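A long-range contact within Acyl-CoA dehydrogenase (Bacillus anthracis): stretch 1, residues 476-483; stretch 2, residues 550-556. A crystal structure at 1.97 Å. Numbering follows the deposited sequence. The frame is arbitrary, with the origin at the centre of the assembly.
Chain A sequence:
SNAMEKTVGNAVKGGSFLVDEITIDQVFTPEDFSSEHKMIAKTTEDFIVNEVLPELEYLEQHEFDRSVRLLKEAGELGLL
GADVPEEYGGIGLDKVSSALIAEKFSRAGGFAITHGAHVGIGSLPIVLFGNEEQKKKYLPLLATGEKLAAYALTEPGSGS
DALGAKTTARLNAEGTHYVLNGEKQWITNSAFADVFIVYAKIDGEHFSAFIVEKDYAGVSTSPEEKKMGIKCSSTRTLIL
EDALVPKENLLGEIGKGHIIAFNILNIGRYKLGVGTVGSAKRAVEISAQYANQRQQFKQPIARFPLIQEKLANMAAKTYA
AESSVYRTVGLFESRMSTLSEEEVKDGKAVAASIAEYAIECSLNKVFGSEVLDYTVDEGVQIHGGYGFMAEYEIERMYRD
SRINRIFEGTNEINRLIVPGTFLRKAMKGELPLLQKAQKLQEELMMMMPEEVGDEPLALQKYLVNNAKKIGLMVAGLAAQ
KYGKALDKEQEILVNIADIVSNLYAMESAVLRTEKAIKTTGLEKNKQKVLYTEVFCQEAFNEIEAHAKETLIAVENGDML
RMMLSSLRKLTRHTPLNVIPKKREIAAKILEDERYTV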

# COMPACT_ATOMS: atom_id res chain seq x y z
N GLY A 476 -21.90 -21.54 -3.82
CA GLY A 476 -22.76 -22.59 -4.40
C GLY A 476 -23.10 -22.28 -5.85
O GLY A 476 -22.98 -23.14 -6.73
N LEU A 477 -23.46 -21.02 -6.11
CA LEU A 477 -23.88 -20.61 -7.44
C LEU A 477 -22.77 -20.70 -8.46
O LEU A 477 -23.01 -21.09 -9.60
N ALA A 478 -21.56 -20.32 -8.03
CA ALA A 478 -20.37 -20.35 -8.88
C ALA A 478 -19.96 -21.80 -9.21
O ALA A 478 -19.58 -22.10 -10.36
N ALA A 479 -20.02 -22.67 -8.21
CA ALA A 479 -19.68 -24.09 -8.40
C ALA A 479 -20.69 -24.76 -9.32
O ALA A 479 -20.31 -25.41 -10.30
N GLN A 480 -21.98 -24.56 -9.04
CA GLN A 480 -23.02 -25.11 -9.92
C GLN A 480 -22.92 -24.58 -11.36
O GLN A 480 -23.31 -25.26 -12.31
N LYS A 481 -22.38 -23.38 -11.53
CA LYS A 481 -22.24 -22.77 -12.86
C LYS A 481 -21.04 -23.31 -13.67
O LYS A 481 -21.19 -23.64 -14.84
N TYR A 482 -19.86 -23.38 -13.06
CA TYR A 482 -18.65 -23.76 -13.81
C TYR A 482 -18.24 -25.20 -13.60
O TYR A 482 -17.49 -25.76 -14.40
N GLY A 483 -18.74 -25.79 -12.51
CA GLY A 483 -18.43 -27.17 -12.17
C GLY A 483 -17.00 -27.41 -11.76
O GLY A 483 -16.44 -26.68 -10.93
N THR A 550 -19.50 -11.14 -8.04
CA THR A 550 -19.57 -12.56 -8.38
C THR A 550 -20.93 -12.95 -9.00
O THR A 550 -20.95 -13.72 -9.95
N LEU A 551 -22.03 -12.42 -8.47
CA LEU A 551 -23.38 -12.73 -9.04
C LEU A 551 -23.51 -12.24 -10.48
O LEU A 551 -24.01 -12.95 -11.34
N ILE A 552 -23.03 -11.03 -10.73
CA ILE A 552 -23.04 -10.44 -12.05
C ILE A 552 -22.15 -11.21 -13.05
O ILE A 552 -22.43 -11.21 -14.25
N ALA A 553 -21.08 -11.83 -12.57
CA ALA A 553 -20.19 -12.58 -13.44
C ALA A 553 -20.75 -13.98 -13.71
O ALA A 553 -20.32 -14.66 -14.64
N VAL A 554 -21.70 -14.40 -12.89
CA VAL A 554 -22.13 -15.79 -12.90
C VAL A 554 -23.52 -15.99 -13.50
O VAL A 554 -23.82 -17.07 -14.00
N GLU A 555 -24.33 -14.94 -13.50
CA GLU A 555 -25.70 -15.01 -14.01
C GLU A 555 -26.10 -13.74 -14.76
O GLU A 555 -25.38 -12.73 -14.70
N ASN A 556 -27.23 -13.79 -15.48
CA ASN A 556 -27.75 -12.61 -16.19
C ASN A 556 -29.28 -12.53 -16.32
O ASN A 556 -30.00 -13.49 -16.00

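This is a small, mainly apolar contact between two nearly parallel helical segments, built around one valine knob and joined at its margin by a water rather than by any direct hydrogen bond. The helix axes run 19° apart and come no closer than 10.1 Å, and the two stretches together bury 318 Å².

Val554, with chi1 in the t well, gives up the largest area. Its side chain sits in a hole formed by Leu477, Ala478, Lys481 and Tyr482, residues that recur on one face of the first helix. The two methyls divide the work: Val554 CG1 lies 4.0 Å from Leu477 O and 4.1 Å from Lys481 CG, while Val554 CG2 lies 4.4 Å from Ala478 CB and 4.1 Å from Tyr482 CE2. That methyl meets the tyrosine at the ring edge, near its plane. Ala478 has only a methyl to place here, and it is here that the CA atoms come nearest, Ala478 CA lying 6.3 Å from Val554 CA.

Leu477 points toward the second stretch. Its mt rotamer brings Leu477 CD1 to 3.6 Å from CD2 of Leu551, also mt, extending the apolar patch beyond the knob. Its other methyl, Leu477 CD2, approaches Glu555 OE2 at 3.4 Å, a contact that cannot be a hydrogen bond because the carbon is no donor.

Lys481 also points toward its partner, and its chain serves two purposes. With chi1 t and chi2 m, the aliphatic part covers the valine, Lys481 CG lying 3.6 Å from Val554 O. The amine reaches a water, its O 2.8 Å from Lys481 NZ, which in turn donates to Val554 O at 3.0 Å. The design rule is economical: one branched knob sits in the hole, and an exposed lysine walls it with its aliphatic carbons and ties its amine back to the knob residue's carbonyl through one water.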

# COMPACT_ATOMS: atom_id res chain seq x y z
CB LEU A 477 -24.46 -19.20 -7.40
CG LEU A 477 -25.85 -19.15 -6.79
CD1 LEU A 477 -26.30 -17.71 -6.62
CD2 LEU A 477 -26.85 -19.91 -7.66
CB ALA A 478 -19.23 -19.65 -8.19
CB ALA A 479 -19.57 -24.81 -7.07
CB GLN A 480 -24.42 -24.91 -9.33
CG GLN A 480 -25.12 -23.60 -9.67
CD GLN A 480 -26.64 -23.76 -9.86
OE1 GLN A 480 -27.19 -24.86 -9.69
NE2 GLN A 480 -27.31 -22.67 -10.21
CB LYS A 481 -22.16 -21.26 -12.72
CG LYS A 481 -22.51 -20.47 -13.97
CD LYS A 481 -21.37 -20.42 -14.98
CE LYS A 481 -21.39 -19.14 -15.81
NZ LYS A 481 -22.49 -19.08 -16.80
CB TYR A 482 -17.49 -22.84 -13.46
CG TYR A 482 -17.64 -21.47 -14.05
CD1 TYR A 482 -17.31 -21.23 -15.39
CD2 TYR A 482 -18.13 -20.42 -13.28
CE1 TYR A 482 -17.47 -19.97 -15.94
CE2 TYR A 482 -18.28 -19.16 -13.82
CZ TYR A 482 -17.95 -18.94 -15.15
OH TYR A 482 -18.10 -17.68 -15.70
CB THR A 550 -19.28 -13.43 -7.18
OG1 THR A 550 -18.00 -13.05 -6.64
CG2 THR A 550 -19.22 -14.89 -7.61
CB LEU A 551 -24.52 -12.17 -8.15
CG LEU A 551 -24.74 -12.86 -6.79
CD1 LEU A 551 -25.79 -12.14 -5.92
CD2 LEU A 551 -25.14 -14.31 -7.00
CB ILE A 552 -22.60 -8.96 -12.00
CG1 ILE A 552 -23.60 -8.13 -11.19
CG2 ILE A 552 -22.44 -8.39 -13.40
CD1 ILE A 552 -23.05 -6.75 -10.79
CB ALA A 553 -18.81 -12.69 -12.82
CB VAL A 554 -21.99 -16.39 -11.49
CG1 VAL A 554 -22.98 -17.49 -11.24
CG2 VAL A 554 -20.55 -16.88 -11.29
CB GLU A 555 -26.66 -15.25 -12.85
CG GLU A 555 -26.70 -16.72 -12.42
CD GLU A 555 -26.99 -16.91 -10.93
OE1 GLU A 555 -27.27 -15.91 -10.22
OE2 GLU A 555 -26.93 -18.07 -10.47
CB ASN A 556 -27.07 -12.45 -17.56
CG ASN A 556 -27.17 -13.69 -18.41
OD1 ASN A 556 -28.24 -14.04 -18.91
ND2 ASN A 556 -26.04 -14.36 -18.60
O HOH W 1 -25.12 -18.15 -16.46